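Local coordinates for protein glucokinase (Enterococcus faecalis, PDB 2QM1) that probably phosphorylates glucose with ATP, as a glucokinase of the ROK family, and binds zinc and magnesium ions, at residues Lys19-Thr24 against Gln30-Ile35; Ser49-Ile54 against Ser106-Pro111; Gly124-Gly129 against Pro135-Ile140; Arg201-Glu206 against Ala239-Asp244. One frame throughout, in Å; residues are numbered along the deposited sequence.

How the contacts relate
Contacts 1 and 2 are neighbours, with centres about 14 Å apart. Helix 46-60 joins them: its Ser53 OG lies 2.9 Å from Trp33 NE1, a probable hydrogen bond, and Ile50 packs on Phe20. Contact 3 packs helix 117-128 on strand 137-142 of the second five-stranded sheet. Its centre is about 20 Å from that of contact 1, and their nearest atoms are about 5 Å apart without touching. It is the one near a metal: the side chain of Phe139 is about 8 Å from the bound magnesium ion. Contact 4 lies across the chain's centre from contacts 1 and 2, away from the annotated sites. Its centre is about 32 Å from that of contact 3.

Contact 1: Lys19-Thr24 against Gln30-Ile35; sequences KFAILT and QQKWSI
Phe20 and Trp33 form the tight part of this antiparallel hairpin. They are a hydrogen-bonded pair with side chains on the same sheet face. The phenyl ring makes an offset stack with the five-membered ring of the indole. The centroids are 4.4 Å apart and the planes only 6° apart. The stack is displaced enough to put Phe20 CB over the six-membered ring as a CH-pi contact, 3.5 Å from its centroid. Trp33 reaches this place because its CG stands between the backbone N and the carbonyl carbon (chi1 71°). That torsion lays the indole along the sheet. Its far edge meets Ile22, whose CD1 is 3.6 Å from Trp33 CZ3. At the other end, Ile35 CD1 touches the edge of the Phe20 ring.

Backbone bonds tie the same pair. Phe20 N donates to Trp33 O at 2.8 Å, and Trp33 N returns a bond to Phe20 O. Ile22 N also bonds Gln31 O. Towards the turn, Gln30 and Gln31 both face Ile22, a classic beta bulge. Ile22 O takes Gln30 N at 2.6 Å and, weakly, Gln31 N at 3.3 Å.

The solvent side is looser. It holds Lys19, Lys32 and Ser34, and the exposed Gln30 beside Thr24. The lysine chains run off from the strand pair, Lys32 NZ to a salt bridge with Glu309.

Strand 17-24 also pairs with strand 7-13, while strand 29-36 is outermost in the sheet within this chain. Helix 46-60 packs against the aromatic face, where Gln31 OE1 bonds Arg57 NH2. On the opposite face, Ala21 is buried under helix 310-318, which also meets Leu23.

Contact 2: Ser49-Ile54 against Ser106-Pro111; sequences SIIESI and SALGIP
This is a small apolar contact between two helices, 46-60 and 100-108. Both pack against the five-stranded sheet that contains strands 7-13, 17-24 and 68-75. Four side chains carry it: Ile51 and Ile54 on one helix, Ala107 and Leu108 on the other. About 207 Å² is buried in all. The contact involves the last turn of helix 100-108, just before Gly109 leaves helical geometry with a positive phi.

Ile51 meets Ala107 most closely. Its CD1 lies 3.4 Å from Ala107 CB, tighter than usual for two carbons. The CG2 branch of Ile51 is also near that methyl, at 3.8 Å. With CG1 beside the backbone N (chi1 -68°) and CG2 anti to it, the isoleucine is turned to set both branches against the alanine.

Leu108 straddles the next part of the helix with its two methyls. CD1 goes to Ile51, 4.1 Å from its CG2 and 4.0 Å from its carbonyl O. CD2 goes to Ile54, 3.9 Å from CG2 and 4.0 Å from CD1. The side chains of Leu108 and Ile54 cross at about a right angle. Thus one leucine bridges two isoleucines three positions apart.

Next to this apolar patch, Ala107 O accepts a hydrogen bond from Arg55 NH2, a polar tie between the same two helices. On the sheet, Leu108 packs on Ile71 of strand 68-75, and Ile54 on Ile11 of strand 7-13. Ile50 reaches Met73 of strand 68-75, and Ile18 of strand 17-24.

Contact 3: Gly124-Gly129 against Pro135-Ile140; sequences GERWKG and PDVIFI
Glu125 and Phe139 meet through carbon, with the CG of Glu125 4.1 Å from CE1 of the ring. The Glu125 chain starts beside the backbone N (chi1 -69°) and bends at chi2 (-82°). Its carboxylate plane ends only 13° from the Phe139 ring plane. The carboxylate oxygens have partners elsewhere: OE1 takes the backbone N of Glu305 and Ala130, and OE2 that of Leu306. These bonds fix the rotation of the group.

Arg126 behaves differently. Its chain is fully extended as far as NE and reaches across toward the strand, its CG 4.3 Å from Val137 CG2. The guanidinium end meets Pro135 loosely, NH2 lying 4.5 Å from CA. Arg126 NE bonds to Asn134 O, which holds the far end of the chain. Val137 and Phe139 both send their side chains to the helix, as alternate residues of a strand do.

The contact packs the end of helix 117-128 on strand 137-142, with a short loop between them. Helix 117-128 also carries Asn119, a ligand of the bound magnesium ion. This helix-loop-strand packing belongs to the alpha/beta fold of the ROK family, in the actin-like ATPase clan.

Contact 4: Arg201-Glu206 against Ala239-Asp244; sequences RHLSEE and ALMVVD
Leu203 and the selenomethionine Met241 bury the most surface in this helix-to-helix contact, with Glu206 third. It joins the end of helix 193-203 to the start of the long helix 237-261. Helices 225-233 and 277-289 also pack on that long helix. Leu203 contributes through one branch. Its CD1 reaches the backbone of the other helix, 3.8 Å from Met241 O and 3.9 Å from Val242 CA. The same methyl also touches side chains: Met241 CG is 4.2 Å away and Val242 CG2 4.3 Å. A single leucine methyl thus lies against two successive residues of helix 237-261. Val242 also packs on Val196, Val199 and Ala200 of helix 193-203. Leu203 itself touches Arg245, further along helix 237-261.

Met241 has CG anti to the backbone N (chi1 -167°) and an extended chi2, then turns at chi3 (-85°). This carries its end beyond Leu203 to Glu206.

Glu206 lies after the short 3-10 segment 204-205, and its N bonds to Leu203 O. It forms the exposed margin of the contact. There the CE methyl of Met241 comes within 3.8 Å of Glu206 O.

Contact 1: Lys19-Thr24 against Gln30-Ile35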
loop_
_atom_site.group_PDB
_atom_site.type_symbol
_atom_site.label_atom_id
_atom_site.label_comp_id
_atom_site.label_asym_id
_atom_site.label_seq_id
_atom_site.Cartn_x
_atom_site.Cartn_y
_atom_site.Cartn_z
ATOM N N LYS B 19 17.870 -17.670 -14.707
ATOM C CA LYS B 19 17.387 -17.618 -16.074
ATOM C C LYS B 19 17.760 -16.272 -16.688
ATOM O O LYS B 19 17.703 -15.276 -16.000
ATOM C CB LYS B 19 15.890 -17.726 -16.085
ATOM C CG LYS B 19 15.373 -18.967 -15.450
ATOM C CD LYS B 19 14.051 -19.288 -16.077
ATOM C CE LYS B 19 13.113 -19.872 -15.098
ATOM N NZ LYS B 19 12.711 -18.739 -14.213
ATOM N N PHE B 20 18.095 -16.275 -17.979
ATOM C CA PHE B 20 18.488 -15.073 -18.722
ATOM C C PHE B 20 17.608 -14.959 -19.946
ATOM O O PHE B 20 17.115 -15.989 -20.477
ATOM C CB PHE B 20 19.924 -15.192 -19.195
ATOM C CG PHE B 20 20.903 -15.521 -18.118
ATOM C CD1 PHE B 20 21.701 -14.534 -17.572
ATOM C CD2 PHE B 20 21.068 -16.830 -17.677
ATOM C CE1 PHE B 20 22.625 -14.839 -16.571
ATOM C CE2 PHE B 20 21.983 -17.136 -16.656
ATOM C CZ PHE B 20 22.774 -16.145 -16.122
ATOM N N ALA B 21 17.376 -13.722 -20.382
ATOM C CA ALA B 21 16.830 -13.523 -21.719
ATOM C C ALA B 21 17.409 -12.280 -22.306
ATOM O O ALA B 21 17.795 -11.383 -21.569
ATOM C CB ALA B 21 15.324 -13.407 -21.712
ATOM N N ILE B 22 17.389 -12.255 -23.637
ATOM C CA ILE B 22 17.692 -11.106 -24.438
ATOM C C ILE B 22 16.425 -10.730 -25.172
ATOM O O ILE B 22 15.764 -11.563 -25.802
ATOM C CB ILE B 22 18.825 -11.379 -25.422
ATOM C CG1 ILE B 22 20.157 -11.527 -24.663
ATOM C CG2 ILE B 22 18.926 -10.251 -26.411
ATOM C CD1 ILE B 22 21.192 -12.214 -25.466
ATOM N N LEU B 23 16.090 -9.452 -25.078
ATOM C CA LEU B 23 14.806 -9.018 -25.552
ATOM C C LEU B 23 14.980 -7.791 -26.395
ATOM O O LEU B 23 15.981 -7.089 -26.250
ATOM C CB LEU B 23 13.925 -8.683 -24.335
ATOM C CG LEU B 23 13.454 -9.795 -23.388
ATOM C CD1 LEU B 23 14.388 -9.992 -22.212
ATOM C CD2 LEU B 23 12.056 -9.497 -22.831
ATOM N N THR B 24 14.005 -7.509 -27.260
ATOM C CA THR B 24 13.967 -6.207 -27.946
ATOM C C THR B 24 13.576 -5.163 -26.917
ATOM O O THR B 24 13.036 -5.510 -25.841
ATOM C CB THR B 24 12.894 -6.142 -29.062
ATOM O OG1 THR B 24 11.601 -6.251 -28.460
ATOM C CG2 THR B 24 13.067 -7.268 -30.096
ATOM N N GLN B 30 14.059 -12.508 -27.550
ATOM C CA GLN B 30 14.802 -13.051 -28.685
ATOM C C GLN B 30 15.490 -14.418 -28.393
ATOM O O GLN B 30 15.500 -15.286 -29.265
ATOM C CB GLN B 30 15.828 -12.017 -29.170
ATOM C CG GLN B 30 15.224 -10.651 -29.625
ATOM C CD GLN B 30 16.275 -9.611 -30.049
ATOM O OE1 GLN B 30 17.460 -9.649 -29.628
ATOM N NE2 GLN B 30 15.841 -8.660 -30.847
ATOM N N GLN B 31 16.049 -14.598 -27.174
ATOM C CA GLN B 31 16.736 -15.843 -26.714
ATOM C C GLN B 31 16.570 -16.001 -25.238
ATOM O O GLN B 31 16.509 -15.008 -24.561
ATOM C CB GLN B 31 18.257 -15.780 -26.893
ATOM C CG GLN B 31 18.772 -14.613 -27.621
ATOM C CD GLN B 31 20.230 -14.746 -27.965
ATOM O OE1 GLN B 31 20.906 -15.712 -27.573
ATOM N NE2 GLN B 31 20.739 -13.764 -28.695
ATOM N N LYS B 32 16.538 -17.253 -24.747
ATOM C CA LYS B 32 16.496 -17.567 -23.324
ATOM C C LYS B 32 17.499 -18.641 -23.033
ATOM O O LYS B 32 17.771 -19.464 -23.898
ATOM C CB LYS B 32 15.127 -18.168 -22.919
ATOM C CG LYS B 32 13.886 -17.278 -23.175
ATOM C CD LYS B 32 12.634 -18.122 -23.028
ATOM C CE LYS B 32 12.438 -18.641 -21.614
ATOM N NZ LYS B 32 11.056 -19.299 -21.561
ATOM N N TRP B 33 18.010 -18.661 -21.793
ATOM C CA TRP B 33 18.945 -19.704 -21.340
ATOM C C TRP B 33 19.029 -19.723 -19.831
ATOM O O TRP B 33 18.517 -18.813 -19.158
ATOM C CB TRP B 33 20.308 -19.542 -22.003
ATOM C CG TRP B 33 21.172 -18.369 -21.562
ATOM C CD1 TRP B 33 22.194 -18.411 -20.653
ATOM C CD2 TRP B 33 21.136 -17.020 -22.061
ATOM N NE1 TRP B 33 22.804 -17.168 -20.541
ATOM C CE2 TRP B 33 22.179 -16.291 -21.388
ATOM C CE3 TRP B 33 20.349 -16.353 -23.015
ATOM C CZ2 TRP B 33 22.429 -14.928 -21.624
ATOM C CZ3 TRP B 33 20.581 -14.982 -23.250
ATOM C CH2 TRP B 33 21.628 -14.281 -22.552
ATOM N N SER B 34 19.567 -20.788 -19.263
ATOM C CA SER B 34 19.667 -20.819 -17.797
ATOM C C SER B 34 20.905 -21.562 -17.335
ATOM O O SER B 34 21.623 -22.149 -18.159
ATOM C CB SER B 34 18.348 -21.323 -17.103
ATOM O OG SER B 34 18.051 -22.654 -17.484
ATOM N N ILE B 35 21.189 -21.450 -16.035
ATOM C CA ILE B 35 22.187 -22.275 -15.344
ATOM C C ILE B 35 21.677 -22.563 -13.932
ATOM O O ILE B 35 20.723 -21.910 -13.465
ATOM C CB ILE B 35 23.578 -21.576 -15.212
ATOM C CG1 ILE B 35 23.478 -20.367 -14.226
ATOM C CG2 ILE B 35 24.160 -21.223 -16.616
ATOM C CD1 ILE B 35 24.569 -19.345 -14.279
#

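Contact 2: Ser49-Ile54 against Ser106-Pro111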
loop_
_atom_site.group_PDB
_atom_site.type_symbol
_atom_site.label_atom_id
_atom_site.label_comp_id
_atom_site.label_asym_id
_atom_site.label_seq_id
_atom_site.Cartn_x
_atom_site.Cartn_y
_atom_site.Cartn_z
ATOM N N SER B 49 29.200 -16.417 -11.723
ATOM C CA SER B 49 28.568 -17.307 -12.685
ATOM C C SER B 49 27.656 -16.536 -13.676
ATOM O O SER B 49 27.531 -16.915 -14.844
ATOM C CB SER B 49 27.810 -18.435 -11.989
ATOM O OG SER B 49 26.639 -17.944 -11.417
ATOM N N ILE B 50 27.062 -15.439 -13.204
ATOM C CA ILE B 50 26.146 -14.647 -14.011
ATOM C C ILE B 50 26.988 -13.872 -15.006
ATOM O O ILE B 50 26.661 -13.825 -16.191
ATOM C CB ILE B 50 25.301 -13.703 -13.102
ATOM C CG1 ILE B 50 24.338 -14.531 -12.192
ATOM C CG2 ILE B 50 24.597 -12.636 -13.911
ATOM C CD1 ILE B 50 23.474 -13.622 -11.166
ATOM N N ILE B 51 28.074 -13.271 -14.510
ATOM C CA ILE B 51 29.020 -12.549 -15.363
ATOM C C ILE B 51 29.568 -13.455 -16.468
ATOM O O ILE B 51 29.549 -13.097 -17.666
ATOM C CB ILE B 51 30.173 -12.013 -14.512
ATOM C CG1 ILE B 51 29.657 -10.889 -13.561
ATOM C CG2 ILE B 51 31.372 -11.622 -15.422
ATOM C CD1 ILE B 51 30.699 -10.451 -12.491
ATOM N N GLU B 52 30.068 -14.628 -16.059
ATOM C CA GLU B 52 30.531 -15.651 -16.989
ATOM C C GLU B 52 29.507 -16.110 -18.011
ATOM O O GLU B 52 29.865 -16.288 -19.158
ATOM C CB GLU B 52 31.093 -16.866 -16.259
ATOM C CG GLU B 52 31.630 -17.959 -17.157
ATOM C CD GLU B 52 32.597 -17.462 -18.250
ATOM O OE1 GLU B 52 32.574 -18.054 -19.346
ATOM O OE2 GLU B 52 33.373 -16.502 -18.026
ATOM N N SER B 53 28.264 -16.351 -17.582
ATOM C CA SER B 53 27.242 -16.843 -18.499
ATOM C C SER B 53 26.925 -15.780 -19.586
ATOM O O SER B 53 26.729 -16.108 -20.747
ATOM C CB SER B 53 25.988 -17.233 -17.717
ATOM O OG SER B 53 24.933 -17.638 -18.579
ATOM N N ILE B 54 26.890 -14.502 -19.204
ATOM C CA ILE B 54 26.670 -13.437 -20.167
ATOM C C ILE B 54 27.888 -13.198 -21.069
ATOM O O ILE B 54 27.755 -13.045 -22.275
ATOM C CB ILE B 54 26.216 -12.146 -19.463
ATOM C CG1 ILE B 54 24.766 -12.283 -18.993
ATOM C CG2 ILE B 54 26.419 -10.901 -20.386
ATOM C CD1 ILE B 54 24.403 -11.263 -17.992
ATOM N N SER B 106 30.797 -3.431 -13.202
ATOM C CA SER B 106 32.267 -3.395 -13.366
ATOM C C SER B 106 32.801 -4.433 -14.367
ATOM O O SER B 106 33.546 -4.113 -15.303
ATOM C CB SER B 106 32.952 -3.571 -12.029
ATOM O OG SER B 106 34.344 -3.319 -12.202
ATOM N N ALA B 107 32.377 -5.677 -14.174
ATOM C CA ALA B 107 32.816 -6.800 -14.990
ATOM C C ALA B 107 32.353 -6.704 -16.449
ATOM O O ALA B 107 33.042 -7.157 -17.346
ATOM C CB ALA B 107 32.323 -8.104 -14.394
ATOM N N LEU B 108 31.164 -6.156 -16.657
ATOM C CA LEU B 108 30.492 -6.295 -17.947
ATOM C C LEU B 108 30.588 -5.025 -18.801
ATOM O O LEU B 108 30.587 -5.113 -20.024
ATOM C CB LEU B 108 29.041 -6.755 -17.738
ATOM C CG LEU B 108 28.643 -8.192 -18.107
ATOM C CD1 LEU B 108 29.838 -9.191 -18.323
ATOM C CD2 LEU B 108 27.491 -8.827 -17.252
ATOM N N GLY B 109 30.704 -3.853 -18.184
ATOM C CA GLY B 109 30.831 -2.614 -18.981
ATOM C C GLY B 109 29.538 -2.227 -19.705
ATOM O O GLY B 109 29.553 -1.496 -20.728
ATOM N N ILE B 110 28.430 -2.712 -19.179
ATOM C CA ILE B 110 27.127 -2.306 -19.672
ATOM C C ILE B 110 26.220 -2.002 -18.471
ATOM O O ILE B 110 26.249 -2.721 -17.474
ATOM C CB ILE B 110 26.524 -3.337 -20.676
ATOM C CG1 ILE B 110 25.254 -3.983 -20.158
ATOM C CG2 ILE B 110 27.544 -4.350 -21.160
ATOM C CD1 ILE B 110 24.093 -3.464 -20.842
ATOM N N PRO B 111 25.412 -0.930 -18.568
ATOM C CA PRO B 111 24.669 -0.425 -17.396
ATOM C C PRO B 111 23.731 -1.488 -16.796
ATOM O O PRO B 111 23.134 -2.281 -17.532
ATOM C CB PRO B 111 23.901 0.801 -17.937
ATOM C CG PRO B 111 23.851 0.601 -19.372
ATOM C CD PRO B 111 25.091 -0.160 -19.782
#

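Contact 3: Gly124-Gly129 against Pro135-Ile140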
loop_
_atom_site.group_PDB
_atom_site.type_symbol
_atom_site.label_atom_id
_atom_site.label_comp_id
_atom_site.label_asym_id
_atom_site.label_seq_id
_atom_site.Cartn_x
_atom_site.Cartn_y
_atom_site.Cartn_z
ATOM N N GLY B 124 7.003 -7.068 -15.103
ATOM C CA GLY B 124 6.816 -7.888 -16.317
ATOM C C GLY B 124 5.324 -8.063 -16.602
ATOM O O GLY B 124 4.869 -7.943 -17.763
ATOM N N GLU B 125 4.553 -8.393 -15.570
ATOM C CA GLU B 125 3.096 -8.566 -15.807
ATOM C C GLU B 125 2.419 -7.226 -16.118
ATOM O O GLU B 125 1.582 -7.122 -16.995
ATOM C CB GLU B 125 2.409 -9.333 -14.653
ATOM C CG GLU B 125 2.849 -10.794 -14.629
ATOM C CD GLU B 125 2.079 -11.674 -15.625
ATOM O OE1 GLU B 125 1.076 -11.188 -16.243
ATOM O OE2 GLU B 125 2.460 -12.851 -15.749
ATOM N N ARG B 126 2.853 -6.162 -15.474
ATOM C CA ARG B 126 2.332 -4.857 -15.892
ATOM C C ARG B 126 2.624 -4.514 -17.377
ATOM O O ARG B 126 1.745 -4.033 -18.088
ATOM C CB ARG B 126 2.830 -3.776 -14.947
ATOM C CG ARG B 126 2.393 -2.395 -15.331
ATOM C CD ARG B 126 2.907 -1.427 -14.319
ATOM N NE ARG B 126 2.693 -0.065 -14.751
ATOM C CZ ARG B 126 3.698 0.762 -15.015
ATOM N NH1 ARG B 126 4.983 0.367 -14.867
ATOM N NH2 ARG B 126 3.426 1.981 -15.405
ATOM N N TRP B 127 3.854 -4.755 -17.830
ATOM C CA TRP B 127 4.319 -4.351 -19.164
ATOM C C TRP B 127 3.760 -5.171 -20.288
ATOM O O TRP B 127 3.379 -4.597 -21.320
ATOM C CB TRP B 127 5.858 -4.463 -19.264
ATOM C CG TRP B 127 6.493 -3.833 -20.510
ATOM C CD1 TRP B 127 5.953 -2.894 -21.333
ATOM C CD2 TRP B 127 7.835 -4.063 -20.985
ATOM N NE1 TRP B 127 6.863 -2.530 -22.307
ATOM C CE2 TRP B 127 8.027 -3.235 -22.116
ATOM C CE3 TRP B 127 8.890 -4.890 -20.556
ATOM C CZ2 TRP B 127 9.224 -3.222 -22.845
ATOM C CZ3 TRP B 127 10.083 -4.880 -21.283
ATOM C CH2 TRP B 127 10.236 -4.052 -22.421
ATOM N N LYS B 128 3.720 -6.501 -20.104
ATOM C CA LYS B 128 3.358 -7.437 -21.179
ATOM C C LYS B 128 2.249 -8.402 -20.801
ATOM O O LYS B 128 1.725 -9.143 -21.651
ATOM C CB LYS B 128 4.608 -8.207 -21.629
ATOM C CG LYS B 128 5.606 -7.292 -22.316
ATOM C CD LYS B 128 5.098 -6.922 -23.723
ATOM C CE LYS B 128 5.972 -5.837 -24.353
ATOM N NZ LYS B 128 5.393 -5.415 -25.669
ATOM N N GLY B 129 1.871 -8.396 -19.524
ATOM C CA GLY B 129 0.831 -9.332 -19.086
ATOM C C GLY B 129 -0.459 -8.681 -18.630
ATOM O O GLY B 129 -0.884 -7.654 -19.211
ATOM N N PRO B 135 -1.149 2.365 -14.200
ATOM C CA PRO B 135 -0.319 2.965 -13.135
ATOM C C PRO B 135 -0.453 2.325 -11.776
ATOM O O PRO B 135 0.343 2.613 -10.918
ATOM C CB PRO B 135 -0.847 4.400 -13.016
ATOM C CG PRO B 135 -1.667 4.646 -14.304
ATOM C CD PRO B 135 -2.105 3.314 -14.797
ATOM N N ASP B 136 -1.515 1.538 -11.559
ATOM C CA ASP B 136 -1.749 0.942 -10.267
ATOM C C ASP B 136 -2.057 -0.538 -10.434
ATOM O O ASP B 136 -3.167 -0.911 -10.816
ATOM C CB ASP B 136 -2.855 1.711 -9.494
ATOM C CG ASP B 136 -2.522 3.201 -9.348
ATOM O OD1 ASP B 136 -1.777 3.583 -8.417
ATOM O OD2 ASP B 136 -2.970 3.995 -10.197
ATOM N N VAL B 137 -1.053 -1.369 -10.145
ATOM C CA VAL B 137 -1.158 -2.850 -10.294
ATOM C C VAL B 137 -0.449 -3.533 -9.126
ATOM O O VAL B 137 0.701 -3.189 -8.798
ATOM C CB VAL B 137 -0.528 -3.390 -11.614
ATOM C CG1 VAL B 137 -0.728 -4.919 -11.740
ATOM C CG2 VAL B 137 -1.141 -2.732 -12.820
ATOM N N ILE B 138 -1.126 -4.491 -8.508
ATOM C CA ILE B 138 -0.475 -5.344 -7.497
ATOM C C ILE B 138 -0.270 -6.762 -8.032
ATOM O O ILE B 138 -1.206 -7.387 -8.565
ATOM C CB ILE B 138 -1.246 -5.337 -6.189
ATOM C CG1 ILE B 138 -1.302 -3.888 -5.654
ATOM C CG2 ILE B 138 -0.606 -6.229 -5.174
ATOM C CD1 ILE B 138 -2.308 -3.655 -4.463
ATOM N N PHE B 139 0.977 -7.221 -7.974
ATOM C CA PHE B 139 1.326 -8.608 -8.308
ATOM C C PHE B 139 1.533 -9.421 -7.027
ATOM O O PHE B 139 2.285 -9.012 -6.135
ATOM C CB PHE B 139 2.579 -8.681 -9.202
ATOM C CG PHE B 139 2.936 -10.076 -9.641
ATOM C CD1 PHE B 139 2.050 -10.829 -10.418
ATOM C CD2 PHE B 139 4.152 -10.634 -9.297
ATOM C CE1 PHE B 139 2.348 -12.108 -10.816
ATOM C CE2 PHE B 139 4.476 -11.946 -9.709
ATOM C CZ PHE B 139 3.555 -12.680 -10.464
ATOM N N ILE B 140 0.839 -10.560 -6.947
ATOM C CA ILE B 140 1.062 -11.560 -5.911
ATOM C C ILE B 140 1.430 -12.944 -6.519
ATOM O O ILE B 140 0.679 -13.509 -7.331
ATOM C CB ILE B 140 -0.153 -11.680 -4.949
ATOM C CG1 ILE B 140 -0.033 -12.913 -4.077
ATOM C CG2 ILE B 140 -1.451 -11.821 -5.718
ATOM C CD1 ILE B 140 1.118 -12.902 -3.164
#

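Contact 4: Arg201-Glu206 against Ala239-Asp244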
loop_
_atom_site.group_PDB
_atom_site.type_symbol
_atom_site.label_atom_id
_atom_site.label_comp_id
_atom_site.label_asym_id
_atom_site.label_seq_id
_atom_site.Cartn_x
_atom_site.Cartn_y
_atom_site.Cartn_z
ATOM N N ARG B 201 -3.890 -30.366 6.018
ATOM C CA ARG B 201 -3.428 -31.201 7.159
ATOM C C ARG B 201 -4.174 -30.921 8.443
ATOM O O ARG B 201 -4.254 -31.779 9.321
ATOM C CB ARG B 201 -1.925 -30.988 7.436
ATOM C CG ARG B 201 -1.075 -32.105 6.969
ATOM C CD ARG B 201 0.355 -31.668 6.746
ATOM N NE ARG B 201 1.042 -32.627 5.920
ATOM C CZ ARG B 201 2.338 -32.607 5.655
ATOM N NH1 ARG B 201 3.127 -31.669 6.172
ATOM N NH2 ARG B 201 2.848 -33.546 4.887
ATOM N N HIS B 202 -4.709 -29.711 8.554
ATOM C CA HIS B 202 -5.360 -29.295 9.777
ATOM C C HIS B 202 -6.861 -29.222 9.730
ATOM O O HIS B 202 -7.488 -29.307 10.754
ATOM C CB HIS B 202 -4.666 -28.057 10.340
ATOM C CG HIS B 202 -3.284 -28.361 10.840
ATOM N ND1 HIS B 202 -3.050 -28.926 12.078
ATOM C CD2 HIS B 202 -2.074 -28.236 10.250
ATOM C CE1 HIS B 202 -1.755 -29.113 12.238
ATOM N NE2 HIS B 202 -1.140 -28.705 11.141
ATOM N N LEU B 203 -7.424 -29.145 8.531
ATOM C CA LEU B 203 -8.856 -29.221 8.322
ATOM C C LEU B 203 -9.358 -30.655 8.208
ATOM O O LEU B 203 -10.565 -30.906 8.208
ATOM C CB LEU B 203 -9.219 -28.491 7.038
ATOM C CG LEU B 203 -9.317 -26.982 6.982
ATOM C CD1 LEU B 203 -9.704 -26.612 5.571
ATOM C CD2 LEU B 203 -10.423 -26.578 7.880
ATOM N N SER B 204 -8.420 -31.583 8.053
ATOM C CA SER B 204 -8.715 -32.997 7.839
ATOM C C SER B 204 -9.613 -33.536 8.951
ATOM O O SER B 204 -10.593 -34.219 8.694
ATOM C CB SER B 204 -7.410 -33.791 7.754
ATOM O OG SER B 204 -7.614 -35.156 8.046
ATOM N N GLU B 205 -9.246 -33.202 10.179
ATOM C CA GLU B 205 -10.013 -33.502 11.386
ATOM C C GLU B 205 -11.441 -32.896 11.420
ATOM O O GLU B 205 -12.261 -33.289 12.247
ATOM C CB GLU B 205 -9.238 -32.981 12.591
ATOM C CG GLU B 205 -9.255 -31.468 12.676
ATOM C CD GLU B 205 -8.328 -30.924 13.709
ATOM O OE1 GLU B 205 -8.814 -30.140 14.539
ATOM O OE2 GLU B 205 -7.121 -31.273 13.704
ATOM N N GLU B 206 -11.715 -31.919 10.555
ATOM C CA GLU B 206 -13.037 -31.300 10.468
ATOM C C GLU B 206 -13.859 -31.938 9.342
ATOM O O GLU B 206 -14.922 -31.437 8.959
ATOM C CB GLU B 206 -12.898 -29.792 10.233
ATOM C CG GLU B 206 -12.078 -29.079 11.305
ATOM C CD GLU B 206 -12.082 -27.569 11.157
ATOM O OE1 GLU B 206 -13.085 -27.037 10.606
ATOM O OE2 GLU B 206 -11.084 -26.925 11.596
ATOM N N ALA B 239 -11.371 -31.257 -0.875
ATOM C CA ALA B 239 -10.675 -30.240 -1.657
ATOM C C ALA B 239 -11.408 -28.901 -1.684
ATOM O O ALA B 239 -10.786 -27.842 -1.749
ATOM C CB ALA B 239 -10.417 -30.727 -3.046
ATOM N N LEU B 240 -12.730 -28.950 -1.627
ATOM C CA LEU B 240 -13.555 -27.743 -1.729
ATOM C C LEU B 240 -13.536 -26.962 -0.415
ATOM O O LEU B 240 -13.659 -25.733 -0.417
ATOM C CB LEU B 240 -15.007 -28.105 -2.113
ATOM C CG LEU B 240 -15.240 -28.511 -3.573
ATOM C CD1 LEU B 240 -16.571 -29.254 -3.775
ATOM C CD2 LEU B 240 -15.118 -27.250 -4.461
HETATM N N MSE B 241 -13.426 -27.694 0.692
HETATM C CA MSE B 241 -13.277 -27.109 2.019
HETATM C C MSE B 241 -11.912 -26.412 2.140
HETATM O O MSE B 241 -11.853 -25.297 2.673
HETATM C CB MSE B 241 -13.447 -28.190 3.090
HETATM C CG MSE B 241 -13.615 -27.690 4.528
HETATM SE SE MSE B 241 -13.613 -29.141 5.869
HETATM C CE MSE B 241 -15.508 -29.527 5.702
ATOM N N VAL B 242 -10.853 -27.054 1.620
ATOM C CA VAL B 242 -9.461 -26.512 1.660
ATOM C C VAL B 242 -9.279 -25.278 0.789
ATOM O O VAL B 242 -8.844 -24.246 1.280
ATOM C CB VAL B 242 -8.382 -27.579 1.285
ATOM C CG1 VAL B 242 -6.960 -27.003 1.422
ATOM C CG2 VAL B 242 -8.543 -28.840 2.141
ATOM N N VAL B 243 -9.616 -25.391 -0.499
ATOM C CA VAL B 243 -9.714 -24.237 -1.412
ATOM C C VAL B 243 -10.488 -23.048 -0.806
ATOM O O VAL B 243 -10.007 -21.948 -0.824
ATOM C CB VAL B 243 -10.347 -24.654 -2.777
ATOM C CG1 VAL B 243 -10.833 -23.480 -3.549
ATOM C CG2 VAL B 243 -9.374 -25.458 -3.621
ATOM N N ASP B 244 -11.674 -23.301 -0.280
ATOM C CA ASP B 244 -12.510 -22.322 0.434
ATOM C C ASP B 244 -11.777 -21.584 1.556
ATOM O O ASP B 244 -11.817 -20.357 1.660
ATOM C CB ASP B 244 -13.681 -23.072 1.040
ATOM C CG ASP B 244 -14.989 -22.430 0.755
ATOM O OD1 ASP B 244 -15.103 -21.191 0.919
ATOM O OD2 ASP B 244 -15.926 -23.176 0.359
#